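Local coordinates for separin (Saccharomyces cerevisiae, PDB 5U1T), which cleaves the SCC1 subunit of cohesin as a caspase-like cysteine protease at the onset of anaphase, and is held inactive by securin for most of the cell cycle, at residues 1068-1073 against 1149-1154; 1075-1080 against 1134-1139; 1362-1367 against 1508-1513. All coordinates share one frame; numbering follows the deposited sequence.

Overall arrangement
The three contacts form a chain across one end of the elongated molecule. Interactions 1 and 2 have centres about 10 Å apart and share a scaffold: their helices, 1062-1072 and 1075-1088, follow each other, and their strands, 1146-1152 and 1132-1139, are antiparallel neighbours, joined by a probable hydrogen bond from Thr1136 N to Ser1149 O at 2.9 Å. Interaction 3, centred about 10 Å from interaction 2, touches it through, among others, Pro1080 on Glu1509 and Asp1138 near Ser1363. Interactions 1 and 3, centres about 20 Å apart, do not touch. All lie away from Cys1497, the active-site cysteine inferred by similarity; interaction 3 shares only its connection, between strand 1492-1494 and helix 1513-1519.

Interaction 1: 1068-1073 against 1149-1154; sequences TNFSLT and SKLEPR
Phe1070, on helix 1062-1072, meets strand 1146-1152 with CZ and CE2 against Ser1149 and Lys1150 and CD2, on the same flank, against Leu1151; it supplies the helix side of every contact made here. In the apolar part, Ser1149 comes closest through its methylene, with CB 3.5 Å from Phe1070 CZ, an oblique approach to the ring. Two residues on, Leu1151 CD1 lies 4.3 Å from Phe1070 CD2, also obliquely, so the ring spans two strand residues whose CB atoms both point to the helix. Lys1150 between them has its CB directed away from the helix and offers its backbone O instead, near the ring plane at the edge, 3.9 Å from Phe1070 CE2. On the polar side, chi1 of -61° sets Ser1149 OG beside its backbone N, leaving CB nearest the ring, and OG is hydrogen-bonded to His1160 ND1 outside the contact. Cutting Phe1070 back to an alanine is likely to open a gap between helix and strand, taking the apolar cover from Ser1149 CB and Leu1151 CD1. The axes of the short segments, helix 1068-1072 and strand 1149-1152, approach to 11.2 Å, with 116° between their N-to-C directions. Helix 1111-1127 closes the side of the contact, touching Phe1070 through Gln1122 and Leu1151 through Met1126, while helix 1036-1054 packs on Asn1069 and Leu1072; strand 1146-1152 itself is hydrogen-bonded between strands 1132-1139 and 1157-1163.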
ATOM      1  N   THR A1068     -25.381 -23.836 -32.088  1.00 64.33           N
ATOM      2  CA  THR A1068     -24.624 -23.401 -30.933  1.00 64.14           C
ATOM      3  C   THR A1068     -23.482 -22.508 -31.412  1.00 66.60           C
ATOM      4  O   THR A1068     -23.115 -21.562 -30.730  1.00 71.86           O
ATOM      5  CB  THR A1068     -24.079 -24.580 -30.068  1.00 66.33           C
ATOM      6  OG1 THR A1068     -22.791 -24.986 -30.530  1.00 66.23           O
ATOM      7  CG2 THR A1068     -25.025 -25.774 -30.050  1.00 65.46           C
ATOM      8  N   ASN A1069     -23.001 -22.711 -32.613  1.00 66.88           N
ATOM      9  CA  ASN A1069     -21.945 -21.862 -33.093  1.00 61.56           C
ATOM     10  C   ASN A1069     -22.423 -20.492 -33.478  1.00 65.37           C
ATOM     11  O   ASN A1069     -21.726 -19.527 -33.357  1.00 64.38           O
ATOM     12  CB  ASN A1069     -21.263 -22.504 -34.266  1.00 61.98           C
ATOM     13  CG  ASN A1069     -19.783 -22.403 -34.171  1.00 72.85           C
ATOM     14  OD1 ASN A1069     -19.214 -21.403 -34.534  1.00 74.06           O
ATOM     15  ND2 ASN A1069     -19.157 -23.421 -33.651  1.00 66.73           N
ATOM     16  N   PHE A1070     -23.631 -20.413 -33.972  1.00 66.49           N
ATOM     17  CA  PHE A1070     -24.223 -19.125 -34.315  1.00 63.62           C
ATOM     18  C   PHE A1070     -24.358 -18.239 -33.072  1.00 64.39           C
ATOM     19  O   PHE A1070     -24.028 -17.047 -33.104  1.00 62.18           O
ATOM     20  CB  PHE A1070     -25.594 -19.317 -34.970  1.00 68.02           C
ATOM     21  CG  PHE A1070     -25.604 -19.133 -36.468  1.00 69.32           C
ATOM     22  CD1 PHE A1070     -24.778 -19.890 -37.291  1.00 66.92           C
ATOM     23  CD2 PHE A1070     -26.483 -18.237 -37.064  1.00 75.41           C
ATOM     24  CE1 PHE A1070     -24.810 -19.733 -38.678  1.00 58.71           C
ATOM     25  CE2 PHE A1070     -26.520 -18.083 -38.466  1.00 65.98           C
ATOM     26  CZ  PHE A1070     -25.677 -18.827 -39.257  1.00 61.15           C
ATOM     27  N   SER A1071     -24.841 -18.816 -31.978  1.00 60.94           N
ATOM     28  CA  SER A1071     -24.991 -18.037 -30.771  1.00 62.13           C
ATOM     29  C   SER A1071     -23.660 -17.883 -30.042  1.00 64.25           C
ATOM     30  O   SER A1071     -23.491 -16.936 -29.286  1.00 63.72           O
ATOM     31  CB  SER A1071     -26.059 -18.636 -29.848  1.00 66.63           C
ATOM     32  OG  SER A1071     -25.939 -20.033 -29.713  1.00 63.71           O
ATOM     33  N   LEU A1072     -22.703 -18.772 -30.277  1.00 60.90           N
ATOM     34  CA  LEU A1072     -21.360 -18.579 -29.714  1.00 59.44           C
ATOM     35  C   LEU A1072     -20.713 -17.327 -30.305  1.00 64.57           C
ATOM     36  O   LEU A1072     -20.060 -16.569 -29.598  1.00 67.61           O
ATOM     37  CB  LEU A1072     -20.468 -19.798 -29.969  1.00 58.88           C
ATOM     38  CG  LEU A1072     -19.165 -20.085 -29.197  1.00 67.65           C
ATOM     39  CD1 LEU A1072     -18.385 -21.199 -29.864  1.00 56.03           C
ATOM     40  CD2 LEU A1072     -18.256 -18.899 -29.022  1.00 62.26           C
ATOM     41  N   THR A1073     -20.885 -17.112 -31.607  1.00 67.82           N
ATOM     42  CA  THR A1073     -20.243 -15.980 -32.281  1.00 67.04           C
ATOM     43  C   THR A1073     -20.974 -14.686 -31.934  1.00 62.38           C
ATOM     44  O   THR A1073     -20.485 -13.599 -32.200  1.00 60.72           O
ATOM     45  CB  THR A1073     -20.225 -16.157 -33.817  1.00 57.27           C
ATOM     46  OG1 THR A1073     -21.534 -16.519 -34.236  1.00 72.44           O
ATOM     47  CG2 THR A1073     -19.290 -17.257 -34.242  1.00 60.75           C
ATOM     48  N   SER A1149     -22.832 -14.775 -42.350  1.00 60.63           N
ATOM     49  CA  SER A1149     -23.821 -15.782 -41.982  1.00 58.32           C
ATOM     50  C   SER A1149     -25.179 -15.226 -42.306  1.00 55.25           C
ATOM     51  O   SER A1149     -25.347 -14.014 -42.406  1.00 56.52           O
ATOM     52  CB  SER A1149     -23.738 -16.146 -40.502  1.00 60.44           C
ATOM     53  OG  SER A1149     -22.472 -16.690 -40.203  1.00 62.49           O
ATOM     54  N   LYS A1150     -26.152 -16.103 -42.473  1.00 54.64           N
ATOM     55  CA  LYS A1150     -27.481 -15.662 -42.849  1.00 56.09           C
ATOM     56  C   LYS A1150     -28.490 -16.487 -42.101  1.00 55.59           C
ATOM     57  O   LYS A1150     -28.297 -17.674 -41.860  1.00 51.68           O
ATOM     58  CB  LYS A1150     -27.724 -15.777 -44.357  1.00 55.64           C
ATOM     59  CG  LYS A1150     -28.965 -15.040 -44.840  1.00 53.76           C
ATOM     60  CD  LYS A1150     -29.548 -15.677 -46.104  1.00 63.13           C
ATOM     61  CE  LYS A1150     -28.551 -15.701 -47.256  1.00 57.25           C
ATOM     62  NZ  LYS A1150     -28.854 -16.711 -48.323  1.00 61.63           N
ATOM     63  N   LEU A1151     -29.577 -15.833 -41.733  1.00 59.12           N
ATOM     64  CA  LEU A1151     -30.621 -16.450 -40.953  1.00 60.91           C
ATOM     65  C   LEU A1151     -31.955 -16.161 -41.628  1.00 67.88           C
ATOM     66  O   LEU A1151     -32.415 -15.023 -41.636  1.00 61.11           O
ATOM     67  CB  LEU A1151     -30.574 -15.907 -39.539  1.00 65.87           C
ATOM     68  CG  LEU A1151     -31.196 -16.730 -38.428  1.00 75.67           C
ATOM     69  CD1 LEU A1151     -30.394 -16.542 -37.142  1.00 73.86           C
ATOM     70  CD2 LEU A1151     -32.660 -16.341 -38.237  1.00 75.44           C
ATOM     71  N   GLU A1152     -32.549 -17.187 -42.230  1.00 62.71           N
ATOM     72  CA  GLU A1152     -33.822 -17.035 -42.929  1.00 66.05           C
ATOM     73  C   GLU A1152     -34.954 -17.617 -42.090  1.00 65.81           C
ATOM     74  O   GLU A1152     -35.257 -18.801 -42.200  1.00 62.08           O
ATOM     75  CB  GLU A1152     -33.774 -17.711 -44.308  1.00 61.61           C
ATOM     76  CG  GLU A1152     -32.810 -17.074 -45.302  1.00 57.99           C
ATOM     77  CD  GLU A1152     -32.310 -18.061 -46.364  1.00 63.63           C
ATOM     78  OE1 GLU A1152     -31.542 -18.988 -46.026  1.00 58.40           O
ATOM     79  OE2 GLU A1152     -32.683 -17.908 -47.550  1.00 65.22           O
ATOM     80  N   PRO A1153     -35.590 -16.783 -41.252  1.00 68.36           N
ATOM     81  CA  PRO A1153     -36.638 -17.282 -40.354  1.00 70.46           C
ATOM     82  C   PRO A1153     -37.763 -17.994 -41.099  1.00 71.70           C
ATOM     83  O   PRO A1153     -38.242 -19.018 -40.625  1.00 68.62           O
ATOM     84  CB  PRO A1153     -37.170 -16.012 -39.680  1.00 71.45           C
ATOM     85  CG  PRO A1153     -36.149 -14.959 -39.941  1.00 71.75           C
ATOM     86  CD  PRO A1153     -35.505 -15.317 -41.237  1.00 66.14           C
ATOM     87  N   ARG A1154     -38.176 -17.468 -42.246  1.00 71.16           N
ATOM     88  CA  ARG A1154     -39.319 -18.043 -42.955  1.00 73.72           C
ATOM     89  C   ARG A1154     -38.939 -19.394 -43.581  1.00 75.40           C
ATOM     90  O   ARG A1154     -39.742 -20.320 -43.597  1.00 77.59           O
ATOM     91  CB  ARG A1154     -39.842 -17.060 -44.012  1.00 74.51           C
ATOM     92  CG  ARG A1154     -40.886 -17.618 -44.954  1.00 78.03           C
ATOM     93  CD  ARG A1154     -42.287 -17.619 -44.345  1.00 79.04           C
ATOM     94  NE  ARG A1154     -42.611 -16.318 -43.761  1.00 77.96           N
ATOM     95  CZ  ARG A1154     -43.444 -15.431 -44.294  1.00 78.47           C
ATOM     96  NH1 ARG A1154     -43.655 -14.276 -43.673  1.00 79.36           N
ATOM     97  NH2 ARG A1154     -44.072 -15.692 -45.431  1.00 83.62           N
TER

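Interaction 2: 1075-1080 against 1134-1139; sequences LPRHMP and VITIDF
Arg1077 extends from helix 1075-1088 to Asp1138 on strand 1132-1139, where the two form a salt bridge made through one nitrogen-oxygen pair. Arg1077 NH1 is the donor and Asp1138 OD2 the acceptor, 3.2 Å apart; the angle of 126° at the hydrogen makes this a weak bond. OD2 does lie near the guanidinium plane, at its edge, but the carboxylate is turned 35° from that plane, and the second oxygen is engaged elsewhere. Asp1138 OD1 accepts the backbone N-H of Phe1139, N to OD1 2.9 Å, through its anti lone pair, and has a further weak hydrogen bond with Ser1363 OG. The carboxylate is thus held from its own strand as well as from the helix. The arginine's strongest polar partner is Asp1074, just before the helix, whose OD1 forms a salt bridge with NE; NH2 too is hydrogen-bonded close by in the chain, and Tyr1388 adds a cation-pi contact. The guanidinium ends a chain extended at chi2 but bent at chi3 (-65°). Thr1136 supplies the apolar side: its CG2 is 3.8 Å from Arg1077 NH2 and 4.1 Å from Arg1077 CZ, an oblique approach, with the two side chains crossing at about a right angle. Val1361 of the parallel neighbour strand also touches both Arg1077 and Thr1136. One positive charge is probably shared between two carboxylates, and the weak bond geometry suggests that charge attraction contributes more here than a well-directed hydrogen bond, beside the packing on Thr1136.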
ATOM      1  N   LEU A1075     -22.229 -14.128 -28.666  1.00 60.82           N
ATOM      2  CA  LEU A1075     -21.756 -13.825 -27.316  1.00 62.89           C
ATOM      3  C   LEU A1075     -20.807 -12.622 -27.265  1.00 64.61           C
ATOM      4  O   LEU A1075     -21.102 -11.644 -26.583  1.00 59.75           O
ATOM      5  CB  LEU A1075     -21.074 -15.048 -26.701  1.00 57.18           C
ATOM      6  CG  LEU A1075     -21.815 -15.699 -25.541  1.00 65.27           C
ATOM      7  CD1 LEU A1075     -20.832 -16.444 -24.647  1.00 63.26           C
ATOM      8  CD2 LEU A1075     -22.614 -14.678 -24.739  1.00 55.20           C
ATOM      9  N   PRO A1076     -19.686 -12.658 -28.012  1.00 66.27           N
ATOM     10  CA  PRO A1076     -18.771 -11.521 -27.879  1.00 56.93           C
ATOM     11  C   PRO A1076     -19.321 -10.231 -28.468  1.00 57.62           C
ATOM     12  O   PRO A1076     -18.696  -9.197 -28.300  1.00 58.33           O
ATOM     13  CB  PRO A1076     -17.546 -11.959 -28.676  1.00 55.78           C
ATOM     14  CG  PRO A1076     -17.803 -13.385 -29.059  1.00 66.85           C
ATOM     15  CD  PRO A1076     -19.257 -13.545 -29.100  1.00 62.11           C
ATOM     16  N   ARG A1077     -20.429 -10.296 -29.196  1.00 57.34           N
ATOM     17  CA  ARG A1077     -21.068  -9.082 -29.683  1.00 57.17           C
ATOM     18  C   ARG A1077     -21.947  -8.480 -28.586  1.00 58.69           C
ATOM     19  O   ARG A1077     -22.049  -7.266 -28.446  1.00 58.13           O
ATOM     20  CB  ARG A1077     -21.900  -9.370 -30.941  1.00 65.08           C
ATOM     21  CG  ARG A1077     -21.068  -9.588 -32.197  1.00 69.27           C
ATOM     22  CD  ARG A1077     -21.919  -9.626 -33.443  1.00 61.35           C
ATOM     23  NE  ARG A1077     -22.837 -10.762 -33.485  1.00 64.13           N
ATOM     24  CZ  ARG A1077     -22.765 -11.750 -34.378  1.00 65.90           C
ATOM     25  NH1 ARG A1077     -21.799 -11.752 -35.294  1.00 63.93           N
ATOM     26  NH2 ARG A1077     -23.654 -12.738 -34.354  1.00 63.23           N
ATOM     27  N   HIS A1078     -22.553  -9.363 -27.802  1.00 58.09           N
ATOM     28  CA  HIS A1078     -23.530  -9.020 -26.793  1.00 53.13           C
ATOM     29  C   HIS A1078     -22.899  -8.612 -25.436  1.00 60.11           C
ATOM     30  O   HIS A1078     -23.308  -7.616 -24.828  1.00 55.42           O
ATOM     31  CB  HIS A1078     -24.471 -10.215 -26.621  1.00 55.27           C
ATOM     32  CG  HIS A1078     -25.408 -10.098 -25.463  1.00 55.20           C
ATOM     33  ND1 HIS A1078     -26.429  -9.175 -25.427  1.00 55.22           N
ATOM     34  CD2 HIS A1078     -25.485 -10.796 -24.307  1.00 53.78           C
ATOM     35  CE1 HIS A1078     -27.093  -9.305 -24.289  1.00 59.62           C
ATOM     36  NE2 HIS A1078     -26.544 -10.287 -23.596  1.00 59.10           N
ATOM     37  N   MET A1079     -21.911  -9.390 -24.979  1.00 57.73           N
ATOM     38  CA  MET A1079     -21.287  -9.216 -23.671  1.00 50.39           C
ATOM     39  C   MET A1079     -20.730  -7.806 -23.408  1.00 56.02           C
ATOM     40  O   MET A1079     -20.928  -7.275 -22.336  1.00 59.66           O
ATOM     41  CB  MET A1079     -20.177 -10.249 -23.479  1.00 48.23           C
ATOM     42  CG  MET A1079     -20.659 -11.673 -23.305  1.00 48.71           C
ATOM     43  SD  MET A1079     -22.020 -11.865 -22.132  1.00 64.06           S
ATOM     44  CE  MET A1079     -21.189 -12.262 -20.590  1.00 66.87           C
ATOM     45  N   PRO A1080     -20.036  -7.188 -24.375  1.00 55.76           N
ATOM     46  CA  PRO A1080     -19.613  -5.825 -24.051  1.00 55.98           C
ATOM     47  C   PRO A1080     -20.778  -4.860 -23.860  1.00 58.82           C
ATOM     48  O   PRO A1080     -20.699  -3.987 -23.013  1.00 64.90           O
ATOM     49  CB  PRO A1080     -18.791  -5.411 -25.270  1.00 57.36           C
ATOM     50  CG  PRO A1080     -18.456  -6.672 -25.968  1.00 55.50           C
ATOM     51  CD  PRO A1080     -19.557  -7.608 -25.699  1.00 54.23           C
ATOM     52  N   VAL A1134     -31.342 -12.079 -42.096  1.00 65.15           N
ATOM     53  CA  VAL A1134     -30.492 -11.537 -41.056  1.00 59.07           C
ATOM     54  C   VAL A1134     -29.084 -12.004 -41.362  1.00 52.73           C
ATOM     55  O   VAL A1134     -28.777 -13.183 -41.294  1.00 56.11           O
ATOM     56  CB  VAL A1134     -30.932 -11.975 -39.665  1.00 60.16           C
ATOM     57  CG1 VAL A1134     -30.397 -11.006 -38.642  1.00 65.35           C
ATOM     58  CG2 VAL A1134     -32.444 -12.013 -39.584  1.00 60.38           C
ATOM     59  N   ILE A1135     -28.238 -11.066 -41.742  1.00 52.27           N
ATOM     60  CA  ILE A1135     -26.934 -11.395 -42.272  1.00 55.11           C
ATOM     61  C   ILE A1135     -25.843 -10.756 -41.416  1.00 56.98           C
ATOM     62  O   ILE A1135     -25.807  -9.528 -41.271  1.00 54.34           O
ATOM     63  CB  ILE A1135     -26.815 -10.932 -43.718  1.00 50.36           C
ATOM     64  CG1 ILE A1135     -27.843 -11.676 -44.566  1.00 57.47           C
ATOM     65  CG2 ILE A1135     -25.423 -11.151 -44.241  1.00 53.13           C
ATOM     66  CD1 ILE A1135     -27.882 -11.273 -46.026  1.00 53.36           C
ATOM     67  N   THR A1136     -24.972 -11.582 -40.835  1.00 56.82           N
ATOM     68  CA  THR A1136     -23.859 -11.051 -40.055  1.00 58.99           C
ATOM     69  C   THR A1136     -22.673 -10.797 -40.989  1.00 56.70           C
ATOM     70  O   THR A1136     -22.509 -11.474 -42.017  1.00 59.76           O
ATOM     71  CB  THR A1136     -23.463 -11.991 -38.884  1.00 58.66           C
ATOM     72  OG1 THR A1136     -23.023 -13.246 -39.399  1.00 65.99           O
ATOM     73  CG2 THR A1136     -24.661 -12.268 -37.999  1.00 61.26           C
ATOM     74  N   ILE A1137     -21.908  -9.766 -40.657  1.00 54.89           N
ATOM     75  CA  ILE A1137     -20.683  -9.393 -41.357  1.00 54.87           C
ATOM     76  C   ILE A1137     -19.592  -9.231 -40.296  1.00 60.15           C
ATOM     77  O   ILE A1137     -19.661  -8.365 -39.397  1.00 59.89           O
ATOM     78  CB  ILE A1137     -20.829  -8.088 -42.175  1.00 52.75           C
ATOM     79  CG1 ILE A1137     -22.047  -8.155 -43.089  1.00 53.81           C
ATOM     80  CG2 ILE A1137     -19.559  -7.786 -42.963  1.00 48.41           C
ATOM     81  CD1 ILE A1137     -22.185  -6.958 -43.995  1.00 53.40           C
ATOM     82  N   ASP A1138     -18.592 -10.088 -40.380  1.00 61.95           N
ATOM     83  CA  ASP A1138     -17.622 -10.177 -39.311  1.00 62.75           C
ATOM     84  C   ASP A1138     -16.253 -10.373 -39.917  1.00 63.18           C
ATOM     85  O   ASP A1138     -16.119 -10.634 -41.117  1.00 60.56           O
ATOM     86  CB  ASP A1138     -17.974 -11.316 -38.352  1.00 59.88           C
ATOM     87  CG  ASP A1138     -17.782 -10.933 -36.904  1.00 75.67           C
ATOM     88  OD1 ASP A1138     -16.708 -10.345 -36.569  1.00 80.50           O
ATOM     89  OD2 ASP A1138     -18.720 -11.200 -36.098  1.00 75.21           O
ATOM     90  N   PHE A1139     -15.233 -10.217 -39.090  1.00 63.04           N
ATOM     91  CA  PHE A1139     -13.886 -10.381 -39.580  1.00 60.41           C
ATOM     92  C   PHE A1139     -13.174 -11.401 -38.725  1.00 61.91           C
ATOM     93  O   PHE A1139     -13.336 -11.406 -37.502  1.00 67.37           O
ATOM     94  CB  PHE A1139     -13.167  -9.052 -39.579  1.00 62.57           C
ATOM     95  CG  PHE A1139     -11.714  -9.160 -39.872  1.00 67.54           C
ATOM     96  CD1 PHE A1139     -11.276  -9.662 -41.084  1.00 63.00           C
ATOM     97  CD2 PHE A1139     -10.777  -8.739 -38.941  1.00 63.98           C
ATOM     98  CE1 PHE A1139      -9.933  -9.745 -41.362  1.00 62.39           C
ATOM     99  CE2 PHE A1139      -9.432  -8.818 -39.216  1.00 61.60           C
ATOM    100  CZ  PHE A1139      -9.010  -9.320 -40.426  1.00 63.69           C
TER

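Interaction 3: 1362-1367 against 1508-1513; sequences VSSSCH and LEPTGT
Ser1364 gives up the most surface in this contact and meets both Glu1509 and Pro1510. Its hydroxyl donates to Glu1509 OE1, with Ser1364 OG and Glu1509 OE1 2.8 Å apart. The oxygen is met on its syn side, with the donor 20° out of the carboxylate plane. Ser1364 OG sits between its backbone N and carbonyl carbon (chi1 68°), and from there it also lies 3.6 Å from Pro1510 CD. Pro1510 contributes the next largest area: its CD and CG atoms lie against the serine, Pro1510 CG 3.8 Å from Ser1364 CB. Glu1509 does not aim its CB at the serine; a bend at chi2 (-57°) brings the carboxylate back towards it, and Pro1080 of helix 1075-1088 packs on this same glutamate. Beyond the two segments, Ser1364 O is hydrogen-bonded to Tyr1504 OH, and Glu1509 has a backbone hydrogen bond with Gly807, so both partners are also held from elsewhere. The contact thus joins two loops: one leaves strand 1353-1362 of the mixed sheet that also contains strand 1132-1139, and the other runs from strand 1492-1494 to helix 1513-1519. Though the contact itself lies away from Cys1497, the catalytic residue by similarity, that second connection carries it and follows a central parallel strand, a placement consistent with the caspase-like fold of clan CD peptidases.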
ATOM      1  N   VAL A1362     -23.902  -6.101 -37.777  1.00 46.31           N
ATOM      2  CA  VAL A1362     -22.570  -5.611 -38.108  1.00 52.99           C
ATOM      3  C   VAL A1362     -21.654  -5.558 -36.876  1.00 57.47           C
ATOM      4  O   VAL A1362     -21.935  -4.852 -35.901  1.00 56.40           O
ATOM      5  CB  VAL A1362     -22.649  -4.218 -38.765  1.00 53.88           C
ATOM      6  CG1 VAL A1362     -21.257  -3.716 -39.125  1.00 53.65           C
ATOM      7  CG2 VAL A1362     -23.546  -4.285 -40.018  1.00 59.06           C
ATOM      8  N   SER A1363     -20.572  -6.329 -36.920  1.00 60.00           N
ATOM      9  CA  SER A1363     -19.625  -6.374 -35.808  1.00 59.88           C
ATOM     10  C   SER A1363     -18.924  -5.029 -35.692  1.00 59.22           C
ATOM     11  O   SER A1363     -18.800  -4.310 -36.684  1.00 62.81           O
ATOM     12  CB  SER A1363     -18.602  -7.492 -36.005  1.00 64.26           C
ATOM     13  OG  SER A1363     -17.619  -7.124 -36.964  1.00 64.16           O
ATOM     14  N   SER A1364     -18.471  -4.686 -34.491  1.00 57.17           N
ATOM     15  CA  SER A1364     -17.792  -3.415 -34.277  1.00 58.12           C
ATOM     16  C   SER A1364     -16.592  -3.243 -35.227  1.00 58.15           C
ATOM     17  O   SER A1364     -16.320  -2.136 -35.699  1.00 52.57           O
ATOM     18  CB  SER A1364     -17.352  -3.272 -32.798  1.00 62.55           C
ATOM     19  OG  SER A1364     -16.323  -4.182 -32.414  1.00 59.34           O
ATOM     20  N   SER A1365     -15.893  -4.332 -35.537  1.00 56.82           N
ATOM     21  CA  SER A1365     -14.750  -4.219 -36.429  1.00 53.85           C
ATOM     22  C   SER A1365     -15.177  -3.841 -37.846  1.00 65.52           C
ATOM     23  O   SER A1365     -14.385  -3.260 -38.594  1.00 70.09           O
ATOM     24  CB  SER A1365     -13.946  -5.513 -36.459  1.00 55.08           C
ATOM     25  OG  SER A1365     -14.639  -6.527 -37.151  1.00 62.06           O
ATOM     26  N   CYS A1366     -16.423  -4.146 -38.211  1.00 56.73           N
ATOM     27  CA  CYS A1366     -16.892  -3.874 -39.564  1.00 56.32           C
ATOM     28  C   CYS A1366     -17.790  -2.643 -39.675  1.00 55.71           C
ATOM     29  O   CYS A1366     -18.198  -2.268 -40.766  1.00 54.41           O
ATOM     30  CB  CYS A1366     -17.646  -5.088 -40.113  1.00 58.51           C
ATOM     31  SG  CYS A1366     -16.650  -6.579 -40.336  1.00 59.40           S
ATOM     32  N   HIS A1367     -18.094  -2.016 -38.548  1.00 56.26           N
ATOM     33  CA  HIS A1367     -18.997  -0.878 -38.528  1.00 53.86           C
ATOM     34  C   HIS A1367     -18.622   0.282 -39.456  1.00 57.63           C
ATOM     35  O   HIS A1367     -19.494   0.869 -40.102  1.00 56.61           O
ATOM     36  CB  HIS A1367     -19.103  -0.345 -37.121  1.00 55.47           C
ATOM     37  CG  HIS A1367     -19.595   1.061 -37.058  1.00 58.46           C
ATOM     38  ND1 HIS A1367     -20.930   1.374 -36.923  1.00 54.38           N
ATOM     39  CD2 HIS A1367     -18.935   2.242 -37.124  1.00 60.30           C
ATOM     40  CE1 HIS A1367     -21.070   2.687 -36.894  1.00 60.10           C
ATOM     41  NE2 HIS A1367     -19.876   3.237 -37.017  1.00 59.93           N
ATOM     42  N   LEU A1508      -9.777  -3.660 -27.948  1.00 53.41           N
ATOM     43  CA  LEU A1508     -10.922  -3.391 -27.095  1.00 58.97           C
ATOM     44  C   LEU A1508     -12.105  -2.947 -27.964  1.00 59.32           C
ATOM     45  O   LEU A1508     -11.934  -2.632 -29.151  1.00 58.37           O
ATOM     46  CB  LEU A1508     -10.581  -2.336 -26.041  1.00 57.73           C
ATOM     47  CG  LEU A1508      -9.456  -2.628 -25.044  1.00 56.00           C
ATOM     48  CD1 LEU A1508      -9.403  -1.502 -23.996  1.00 56.33           C
ATOM     49  CD2 LEU A1508      -9.607  -4.013 -24.389  1.00 49.56           C
ATOM     50  N   GLU A1509     -13.301  -2.949 -27.377  1.00 60.41           N
ATOM     51  CA  GLU A1509     -14.494  -2.515 -28.089  1.00 59.95           C
ATOM     52  C   GLU A1509     -14.526  -1.001 -28.180  1.00 61.03           C
ATOM     53  O   GLU A1509     -14.182  -0.307 -27.229  1.00 59.78           O
ATOM     54  CB  GLU A1509     -15.757  -3.020 -27.406  1.00 57.29           C
ATOM     55  CG  GLU A1509     -15.852  -4.517 -27.325  1.00 59.02           C
ATOM     56  CD  GLU A1509     -15.771  -5.177 -28.686  1.00 59.89           C
ATOM     57  OE1 GLU A1509     -16.405  -4.689 -29.642  1.00 59.34           O
ATOM     58  OE2 GLU A1509     -15.049  -6.190 -28.803  1.00 71.84           O
ATOM     59  N   PRO A1510     -14.929  -0.486 -29.340  1.00 58.58           N
ATOM     60  CA  PRO A1510     -15.025   0.953 -29.538  1.00 54.86           C
ATOM     61  C   PRO A1510     -16.364   1.437 -29.016  1.00 58.19           C
ATOM     62  O   PRO A1510     -17.189   0.610 -28.638  1.00 59.16           O
ATOM     63  CB  PRO A1510     -14.932   1.086 -31.049  1.00 59.03           C
ATOM     64  CG  PRO A1510     -15.638  -0.136 -31.541  1.00 57.69           C
ATOM     65  CD  PRO A1510     -15.336  -1.232 -30.540  1.00 54.64           C
ATOM     66  N   THR A1511     -16.589   2.743 -28.979  1.00 59.69           N
ATOM     67  CA  THR A1511     -17.944   3.227 -28.747  1.00 59.69           C
ATOM     68  C   THR A1511     -18.180   4.574 -29.376  1.00 59.83           C
ATOM     69  O   THR A1511     -17.261   5.208 -29.901  1.00 64.97           O
ATOM     70  CB  THR A1511     -18.306   3.346 -27.251  1.00 69.44           C
ATOM     71  OG1 THR A1511     -19.727   3.553 -27.136  1.00 70.36           O
ATOM     72  CG2 THR A1511     -17.535   4.517 -26.574  1.00 56.64           C
ATOM     73  N   GLY A1512     -19.425   5.009 -29.272  1.00 58.44           N
ATOM     74  CA  GLY A1512     -19.909   6.165 -29.987  1.00 61.26           C
ATOM     75  C   GLY A1512     -21.377   6.295 -29.656  1.00 65.38           C
ATOM     76  O   GLY A1512     -21.956   5.454 -28.963  1.00 61.62           O
ATOM     77  N   THR A1513     -21.917   7.441 -30.010  1.00 67.30           N
ATOM     78  CA  THR A1513     -23.265   7.854 -29.699  1.00 67.89           C
ATOM     79  C   THR A1513     -24.343   6.895 -30.059  1.00 68.81           C
ATOM     80  O   THR A1513     -25.376   6.815 -29.450  1.00 66.39           O
ATOM     81  CB  THR A1513     -23.531   9.136 -30.459  1.00 70.04           C
ATOM     82  OG1 THR A1513     -22.537  10.091 -30.106  1.00 79.99           O
ATOM     83  CG2 THR A1513     -24.857   9.664 -30.119  1.00 70.77           C
TER